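Local coordinates for putative exported protein (Bordetella pertussis Tohama I, PDB 2PFY) that probably serves as the extracytoplasmic solute receptor of a tripartite ATP-independent periplasmic transporter, binding pyroglutamic acid, at residues S87-S92 with A204-S209; P119-G124 with L181-T186. All blocks are in the same frame, centred on the assembly; numbering follows the deposited sequence.

Contact 1. Residues S87-S92 with A204-S209; sequences SSFNES and AFIPQS
Ser92, on the first turn of helix 89-108, and Ile206, in the connection leading into strand 208-214, communicate through a water molecule, and no clear direct hydrogen bond joins the two segments. The water lies 2.7 Å from Ser92 OG and donates to Ile206 O, its oxygen 2.6 Å from that carbonyl oxygen. Ser92 OG stands anti to the backbone N (chi1 -169°), which turns it toward segment 204-209. Farther along, Gln208, whose chain bends at chi2, has its NE2 3.0 Å from Ser92 OG. A second water donates to Ser92 O and weakly accepts from the same amide nitrogen. Two waters thus link the start of the helix to the entry of the strand. Apolar contact is made beside them by Ile206 CD1, which sits obliquely against the Phe89 ring, 4.2 Å from CE1. The CG2 branch of Ile206 lies instead against the carbonyl oxygen of Ser87, 3.8 Å from Ser87 O. The exact pose of Ile206 remains doubtful, since its CG1 is modelled too near the serine hydroxyl. At the other end, Ser87 OG comes to 3.1 Å from Ala204 O, although its hydrogen-bonding partner is Gln203 O. The helix start is organised within its own segment by a capping box: Ser88 OG accepts from Glu91 N at 3.2 Å and donates to Glu91 OE1, reaching that oxygen from the anti side of the carboxylate. Pro119 of strand 112-119 covers Ile206, and Asp80 receives the backbone N-H of Gln208. This contact therefore illustrates a helix N-terminus joined through water to what is probably an interdomain connection: the water satisfies a carbonyl that the serine does not bond directly, without direct backbone pairing between these segments.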
ATOM      1  N   SER A  87       4.158 -13.521  -1.046  1.00 30.34           N
ATOM      2  CA  SER A  87       4.099 -13.157   0.366  1.00 29.82           C
ATOM      3  C   SER A  87       5.450 -12.868   0.983  1.00 29.22           C
ATOM      4  O   SER A  87       5.527 -12.369   2.107  1.00 28.68           O
ATOM      5  CB  SER A  87       3.355 -14.235   1.144  1.00 29.88           C
ATOM      6  OG  SER A  87       1.949 -14.011   1.050  1.00 31.64           O
ATOM      7  N   SER A  88       6.514 -13.206   0.254  1.00 28.71           N
ATOM      8  CA  SER A  88       7.873 -12.804   0.632  1.00 27.88           C
ATOM      9  C   SER A  88       8.274 -11.547  -0.152  1.00 27.09           C
ATOM     10  O   SER A  88       7.709 -11.268  -1.203  1.00 26.03           O
ATOM     11  CB  SER A  88       8.860 -13.940   0.368  1.00 28.43           C
ATOM     12  OG  SER A  88       8.996 -14.144  -1.017  1.00 28.05           O
ATOM     13  N   PHE A  89       9.215 -10.764   0.365  1.00 25.99           N
ATOM     14  CA  PHE A  89       9.693  -9.602  -0.418  1.00 26.37           C
ATOM     15  C   PHE A  89      10.236  -9.974  -1.785  1.00 27.00           C
ATOM     16  O   PHE A  89      10.023  -9.233  -2.753  1.00 27.54           O
ATOM     17  CB  PHE A  89      10.732  -8.779   0.339  1.00 25.41           C
ATOM     18  CG  PHE A  89      10.146  -7.890   1.406  1.00 25.95           C
ATOM     19  CD1 PHE A  89       9.383  -6.777   1.060  1.00 24.20           C
ATOM     20  CD2 PHE A  89      10.386  -8.157   2.770  1.00 24.83           C
ATOM     21  CE1 PHE A  89       8.834  -5.928   2.064  1.00 24.95           C
ATOM     22  CE2 PHE A  89       9.856  -7.324   3.780  1.00 25.60           C
ATOM     23  CZ  PHE A  89       9.081  -6.200   3.420  1.00 24.75           C
ATOM     24  N   ASN A  90      10.960 -11.102  -1.868  1.00 27.44           N
ATOM     25  CA  ASN A  90      11.581 -11.521  -3.157  1.00 28.54           C
ATOM     26  C   ASN A  90      10.509 -11.826  -4.192  1.00 27.84           C
ATOM     27  O   ASN A  90      10.588 -11.367  -5.323  1.00 28.21           O
ATOM     28  CB  ASN A  90      12.525 -12.731  -2.974  1.00 29.15           C
ATOM     29  CG  ASN A  90      13.900 -12.337  -2.407  1.00 31.14           C
ATOM     30  OD1 ASN A  90      14.176 -11.165  -2.103  1.00 32.95           O
ATOM     31  ND2 ASN A  90      14.765 -13.335  -2.251  1.00 33.75           N
ATOM     32  N   GLU A  91       9.468 -12.548  -3.786  1.00 28.16           N
ATOM     33  CA  GLU A  91       8.312 -12.759  -4.681  1.00 29.34           C
ATOM     34  C   GLU A  91       7.623 -11.432  -5.023  1.00 28.41           C
ATOM     35  O   GLU A  91       7.254 -11.219  -6.178  1.00 27.48           O
ATOM     36  CB  GLU A  91       7.282 -13.703  -4.066  1.00 29.17           C
ATOM     37  CG  GLU A  91       7.702 -15.142  -3.994  1.00 34.35           C
ATOM     38  CD  GLU A  91       6.713 -15.959  -3.186  1.00 39.29           C
ATOM     39  OE1 GLU A  91       6.565 -15.712  -1.966  1.00 40.80           O
ATOM     40  OE2 GLU A  91       6.067 -16.835  -3.781  1.00 43.63           O
ATOM     41  N   SER A  92       7.402 -10.577  -4.006  1.00 27.99           N
ATOM     42  CA  SER A  92       6.747  -9.271  -4.206  1.00 27.44           C
ATOM     43  C   SER A  92       7.478  -8.451  -5.267  1.00 27.68           C
ATOM     44  O   SER A  92       6.849  -7.834  -6.143  1.00 27.57           O
ATOM     45  CB  SER A  92       6.661  -8.486  -2.874  1.00 27.35           C
ATOM     46  OG  SER A  92       5.820  -7.337  -2.989  1.00 23.88           O
ATOM     47  N   ALA A 204       0.039 -11.992   4.618  1.00 22.89           N
ATOM     48  CA  ALA A 204      -1.006 -12.336   3.643  1.00 22.82           C
ATOM     49  C   ALA A 204      -0.641 -11.850   2.218  1.00 22.74           C
ATOM     50  O   ALA A 204      -0.827 -12.567   1.218  1.00 22.13           O
ATOM     51  CB  ALA A 204      -2.344 -11.787   4.067  1.00 22.98           C
ATOM     52  N   PHE A 205      -0.105 -10.632   2.143  1.00 22.71           N
ATOM     53  CA  PHE A 205       0.393 -10.071   0.911  1.00 21.71           C
ATOM     54  C   PHE A 205       1.265  -8.858   1.204  1.00 22.59           C
ATOM     55  O   PHE A 205       1.444  -8.436   2.367  1.00 22.29           O
ATOM     56  CB  PHE A 205      -0.771  -9.711  -0.056  1.00 22.01           C
ATOM     57  CG  PHE A 205      -1.784  -8.777   0.527  1.00 22.88           C
ATOM     58  CD1 PHE A 205      -1.652  -7.379   0.371  1.00 21.52           C
ATOM     59  CD2 PHE A 205      -2.838  -9.271   1.287  1.00 22.42           C
ATOM     60  CE1 PHE A 205      -2.583  -6.497   0.924  1.00 20.45           C
ATOM     61  CE2 PHE A 205      -3.783  -8.373   1.878  1.00 24.12           C
ATOM     62  CZ  PHE A 205      -3.662  -7.009   1.682  1.00 20.30           C
ATOM     63  N   ILE A 206       1.874  -8.326   0.158  1.00 22.56           N
ATOM     64  CA  ILE A 206       2.656  -7.131   0.363  1.00 23.17           C
ATOM     65  C   ILE A 206       2.225  -6.018  -0.636  1.00 21.97           C
ATOM     66  O   ILE A 206       2.628  -6.032  -1.819  1.00 21.44           O
ATOM     67  CB  ILE A 206       4.232  -7.374   0.598  1.00 24.90           C
ATOM     68  CG1 ILE A 206       5.101  -6.679  -0.402  1.00 25.98           C
ATOM     69  CG2 ILE A 206       4.694  -8.817   0.985  1.00 22.09           C
ATOM     70  CD1 ILE A 206       5.237  -5.316  -0.074  1.00 33.90           C
ATOM     71  N   PRO A 207       1.368  -5.083  -0.153  1.00 20.77           N
ATOM     72  CA  PRO A 207       0.762  -4.121  -1.067  1.00 19.74           C
ATOM     73  C   PRO A 207       1.754  -3.001  -1.340  1.00 19.58           C
ATOM     74  O   PRO A 207       2.574  -2.651  -0.477  1.00 19.27           O
ATOM     75  CB  PRO A 207      -0.490  -3.653  -0.317  1.00 19.43           C
ATOM     76  CG  PRO A 207      -0.051  -3.740   1.210  1.00 19.29           C
ATOM     77  CD  PRO A 207       0.944  -4.885   1.259  1.00 20.18           C
ATOM     78  N   GLN A 208       1.739  -2.507  -2.567  1.00 19.19           N
ATOM     79  CA  GLN A 208       2.643  -1.437  -2.982  1.00 19.13           C
ATOM     80  C   GLN A 208       1.989  -0.089  -2.800  1.00 19.17           C
ATOM     81  O   GLN A 208       0.776   0.047  -2.826  1.00 18.66           O
ATOM     82  CB  GLN A 208       3.012  -1.575  -4.445  1.00 18.30           C
ATOM     83  CG  GLN A 208       3.637  -2.913  -4.821  1.00 20.24           C
ATOM     84  CD  GLN A 208       4.923  -3.218  -4.075  1.00 20.80           C
ATOM     85  OE1 GLN A 208       5.740  -2.351  -3.834  1.00 21.70           O
ATOM     86  NE2 GLN A 208       5.116  -4.469  -3.745  1.00 24.42           N
ATOM     87  N   SER A 209       2.834   0.915  -2.643  1.00 19.93           N
ATOM     88  CA  SER A 209       2.401   2.295  -2.667  1.00 19.65           C
ATOM     89  C   SER A 209       3.113   2.948  -3.859  1.00 19.59           C
ATOM     90  O   SER A 209       4.236   2.568  -4.191  1.00 19.91           O
ATOM     91  CB  SER A 209       2.798   2.886  -1.322  1.00 20.71           C
ATOM     92  OG  SER A 209       3.367   4.145  -1.460  1.00 26.56           O
TER
HETATM   93  O   HOH W   1       3.234  -7.805  -3.624  1.00 20.72           O
HETATM   94  O   HOH W   2       4.144  -6.661  -5.961  1.00 26.55           O

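Contact 2. Residues P119-G124 with L181-T186; sequences PWPPQG and LTSPAT. With PCA (pyroglutamic acid), chain E.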
ATOM      1  N   PRO A 119       7.229  -0.653  -1.340  1.00 19.45           N
ATOM      2  CA  PRO A 119       6.304  -1.578  -0.693  1.00 18.82           C
ATOM      3  C   PRO A 119       6.048  -1.224   0.782  1.00 18.22           C
ATOM      4  O   PRO A 119       6.913  -0.674   1.467  1.00 18.27           O
ATOM      5  CB  PRO A 119       7.061  -2.923  -0.800  1.00 18.85           C
ATOM      6  CG  PRO A 119       8.525  -2.509  -0.607  1.00 19.50           C
ATOM      7  CD  PRO A 119       8.628  -1.152  -1.312  1.00 18.70           C
ATOM      8  N   TRP A 120       4.846  -1.508   1.233  1.00 17.90           N
ATOM      9  CA  TRP A 120       4.563  -1.700   2.653  1.00 18.23           C
ATOM     10  C   TRP A 120       5.218  -3.031   3.085  1.00 18.60           C
ATOM     11  O   TRP A 120       5.610  -3.844   2.239  1.00 18.58           O
ATOM     12  CB  TRP A 120       3.041  -1.818   2.843  1.00 17.58           C
ATOM     13  CG  TRP A 120       2.340  -0.517   2.734  1.00 17.12           C
ATOM     14  CD1 TRP A 120       1.754   0.041   1.609  1.00 16.57           C
ATOM     15  CD2 TRP A 120       2.127   0.398   3.801  1.00 17.00           C
ATOM     16  NE1 TRP A 120       1.179   1.244   1.934  1.00 16.14           N
ATOM     17  CE2 TRP A 120       1.388   1.487   3.277  1.00 18.33           C
ATOM     18  CE3 TRP A 120       2.488   0.403   5.168  1.00 16.15           C
ATOM     19  CZ2 TRP A 120       0.991   2.568   4.070  1.00 18.18           C
ATOM     20  CZ3 TRP A 120       2.101   1.492   5.959  1.00 15.84           C
ATOM     21  CH2 TRP A 120       1.355   2.554   5.403  1.00 17.99           C
ATOM     22  N   PRO A 121       5.355  -3.249   4.408  1.00 18.49           N
ATOM     23  CA  PRO A 121       5.736  -4.571   4.876  1.00 19.52           C
ATOM     24  C   PRO A 121       4.566  -5.561   4.705  1.00 20.12           C
ATOM     25  O   PRO A 121       3.445  -5.154   4.356  1.00 20.64           O
ATOM     26  CB  PRO A 121       6.105  -4.342   6.372  1.00 18.38           C
ATOM     27  CG  PRO A 121       6.245  -2.800   6.522  1.00 16.98           C
ATOM     28  CD  PRO A 121       5.222  -2.289   5.517  1.00 17.99           C
ATOM     29  N   PRO A 122       4.834  -6.866   4.891  1.00 20.21           N
ATOM     30  CA  PRO A 122       3.793  -7.881   4.761  1.00 20.32           C
ATOM     31  C   PRO A 122       2.625  -7.670   5.725  1.00 20.62           C
ATOM     32  O   PRO A 122       2.818  -7.112   6.825  1.00 20.48           O
ATOM     33  CB  PRO A 122       4.530  -9.178   5.100  1.00 20.09           C
ATOM     34  CG  PRO A 122       5.978  -8.885   4.747  1.00 20.21           C
ATOM     35  CD  PRO A 122       6.153  -7.450   5.192  1.00 20.15           C
ATOM     36  N   GLN A 123       1.418  -8.095   5.329  1.00 20.18           N
ATOM     37  CA  GLN A 123       0.220  -7.778   6.113  1.00 20.95           C
ATOM     38  C   GLN A 123      -0.060  -8.875   7.143  1.00 22.17           C
ATOM     39  O   GLN A 123      -0.206 -10.042   6.781  1.00 23.31           O
ATOM     40  CB  GLN A 123      -1.005  -7.628   5.196  1.00 19.89           C
ATOM     41  CG  GLN A 123      -0.805  -6.619   4.035  1.00 20.16           C
ATOM     42  CD  GLN A 123      -0.691  -5.184   4.539  1.00 18.23           C
ATOM     43  OE1 GLN A 123       0.402  -4.612   4.643  1.00 20.59           O
ATOM     44  NE2 GLN A 123      -1.804  -4.623   4.890  1.00 17.32           N
ATOM     45  N   GLY A 124      -0.138  -8.491   8.409  1.00 22.76           N
ATOM     46  CA  GLY A 124      -0.563  -9.413   9.504  1.00 22.59           C
ATOM     47  C   GLY A 124      -1.992  -9.104   9.940  1.00 22.29           C
ATOM     48  O   GLY A 124      -2.671  -8.223   9.363  1.00 22.36           O
ATOM     49  N   LEU A 181      -6.349  -5.947   9.309  1.00 22.37           N
ATOM     50  CA  LEU A 181      -5.254  -6.563   8.612  1.00 21.61           C
ATOM     51  C   LEU A 181      -4.432  -5.422   8.065  1.00 21.37           C
ATOM     52  O   LEU A 181      -4.965  -4.549   7.351  1.00 21.29           O
ATOM     53  CB  LEU A 181      -5.748  -7.441   7.456  1.00 20.98           C
ATOM     54  CG  LEU A 181      -4.635  -7.988   6.536  1.00 23.51           C
ATOM     55  CD1 LEU A 181      -4.735  -9.500   6.257  1.00 25.99           C
ATOM     56  CD2 LEU A 181      -4.624  -7.217   5.204  1.00 25.35           C
ATOM     57  N   THR A 182      -3.153  -5.404   8.436  1.00 20.84           N
ATOM     58  CA  THR A 182      -2.243  -4.320   8.031  1.00 19.10           C
ATOM     59  C   THR A 182      -0.834  -4.704   8.441  1.00 19.06           C
ATOM     60  O   THR A 182      -0.654  -5.691   9.179  1.00 19.82           O
ATOM     61  CB  THR A 182      -2.669  -2.906   8.595  1.00 18.74           C
ATOM     62  OG1 THR A 182      -1.921  -1.876   7.934  1.00 19.20           O
ATOM     63  CG2 THR A 182      -2.489  -2.761  10.151  1.00 17.36           C
ATOM     64  N   SER A 183       0.152  -3.916   7.991  1.00 18.09           N
ATOM     65  CA  SER A 183       1.547  -4.189   8.268  1.00 17.00           C
ATOM     66  C   SER A 183       1.886  -3.827   9.712  1.00 16.95           C
ATOM     67  O   SER A 183       1.135  -3.058  10.396  1.00 16.06           O
ATOM     68  CB  SER A 183       2.451  -3.349   7.351  1.00 16.45           C
ATOM     69  OG  SER A 183       2.191  -1.978   7.623  1.00 16.51           O
ATOM     70  N   PRO A 184       3.042  -4.323  10.171  1.00 16.87           N
ATOM     71  CA  PRO A 184       3.584  -3.816  11.434  1.00 17.82           C
ATOM     72  C   PRO A 184       3.977  -2.325  11.348  1.00 17.60           C
ATOM     73  O   PRO A 184       4.070  -1.669  12.383  1.00 17.54           O
ATOM     74  CB  PRO A 184       4.799  -4.721  11.700  1.00 17.33           C
ATOM     75  CG  PRO A 184       5.227  -5.231  10.299  1.00 17.63           C
ATOM     76  CD  PRO A 184       3.878  -5.399   9.592  1.00 17.03           C
ATOM     77  N   ALA A 185       4.157  -1.773  10.135  1.00 16.85           N
ATOM     78  CA  ALA A 185       4.461  -0.331  10.027  1.00 16.48           C
ATOM     79  C   ALA A 185       3.284   0.526  10.493  1.00 16.83           C
ATOM     80  O   ALA A 185       3.461   1.484  11.249  1.00 16.96           O
ATOM     81  CB  ALA A 185       4.841   0.050   8.594  1.00 15.04           C
ATOM     82  N   THR A 186       2.084   0.187  10.012  1.00 16.03           N
ATOM     83  CA  THR A 186       0.849   0.874  10.455  1.00 16.78           C
ATOM     84  C   THR A 186       0.612   0.602  11.942  1.00 16.57           C
ATOM     85  O   THR A 186       0.179   1.490  12.688  1.00 17.04           O
ATOM     86  CB  THR A 186      -0.342   0.427   9.610  1.00 17.05           C
ATOM     87  OG1 THR A 186      -0.171   0.952   8.280  1.00 18.04           O
ATOM     88  CG2 THR A 186      -1.689   0.946  10.192  1.00 16.43           C
TER
HETATM   89  N   PCA E 302      -0.897   0.033   5.829  1.00 22.63           N
HETATM   90  CA  PCA E 302      -1.926   0.632   4.946  1.00 23.48           C
HETATM   91  CB  PCA E 302      -2.087  -0.218   3.710  1.00 22.44           C
HETATM   92  CG  PCA E 302      -1.184  -1.401   3.895  1.00 23.29           C
HETATM   93  CD  PCA E 302      -0.476  -1.162   5.186  1.00 20.74           C
HETATM   94  OE  PCA E 302       0.412  -1.884   5.628  1.00 22.48           O
HETATM   95  C   PCA E 302      -3.248   0.743   5.679  1.00 24.18           C
HETATM   96  O   PCA E 302      -4.202   1.416   5.272  1.00 24.73           O
HETATM   97  OXT PCA E 302      -3.374   0.137   6.727  1.00 25.49           O
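Trp120 and Ser183 converge on the lactam of pyroglutamic acid, a closely packed part of this contact. The ligand's CD lies 3.3 Å above one face of the indole, offset toward the rim, so the tryptophan presents one flat face to the lactam. Ser183 grips the lactam oxygen OE twice, through its backbone N-H and through OG, the latter at 2.7 Å. Its OG is set between the backbone N and the carbonyl carbon (chi1 61°), where it also caps helix 184-189 by accepting from Thr186 N. Thr186 OG1 in turn receives the lactam N-H in a nearly straight bond (2.7 Å, 173°), and Thr182 OG1 donates to carboxylate oxygen OXT. Arg48, Arg143 and Thr165 add further hydrogen bonds to the ligand. Tight packing continues next to Ser183, where Pro121 CD presses against Ser183 CB at 3.5 Å. Ala185 CB approaches the edge of the indole near its plane. Packing is looser where Pro121 CB meets Pro184 CD at 4.1 Å, still buried, since no touching residue is solvent-exposed. At the Leu181 end of the contact the backbones pair as a short antiparallel bridge, a hydrogen-bonded pair of Gly124 with Thr182 that joins strand 124-127 to strand 180-182. Gly124 N donates to Thr182 O at 2.9 Å, and the Thr182 N-H returns the bond to Gly124 O. Beside the bridge, Leu181 CD2 packs on Gln123 CB at 3.6 Å, the two side chains crossing at about a right angle. The chemistry implies a pocket that recognises the lactam by its acceptor and its donor together, with the N-terminus of helix 184-189 probably helping to polarise the lactam oxygen.

Contacts 1 and 2 lie about 10 Å apart between centres and meet directly. Gln123 O of contact 2 is 2.9 Å from Ala204 N, and Gln123 N is 3.0 Å from Phe205 O; both are probable hydrogen bonds. These backbones run between the two main sheets: 119-124 leads from strand 112-119 to strand 124-127. Segment 204-209 returns from strand 198-201 into strand 208-214, consistent with the hinge connections of periplasmic binding proteins. Their sharing of pyroglutamic acid is unequal. Contact 2 supplies five pocket residues, whereas contact 1 supplies Pro207, with the Phe205 side chain about 6 Å from the ligand.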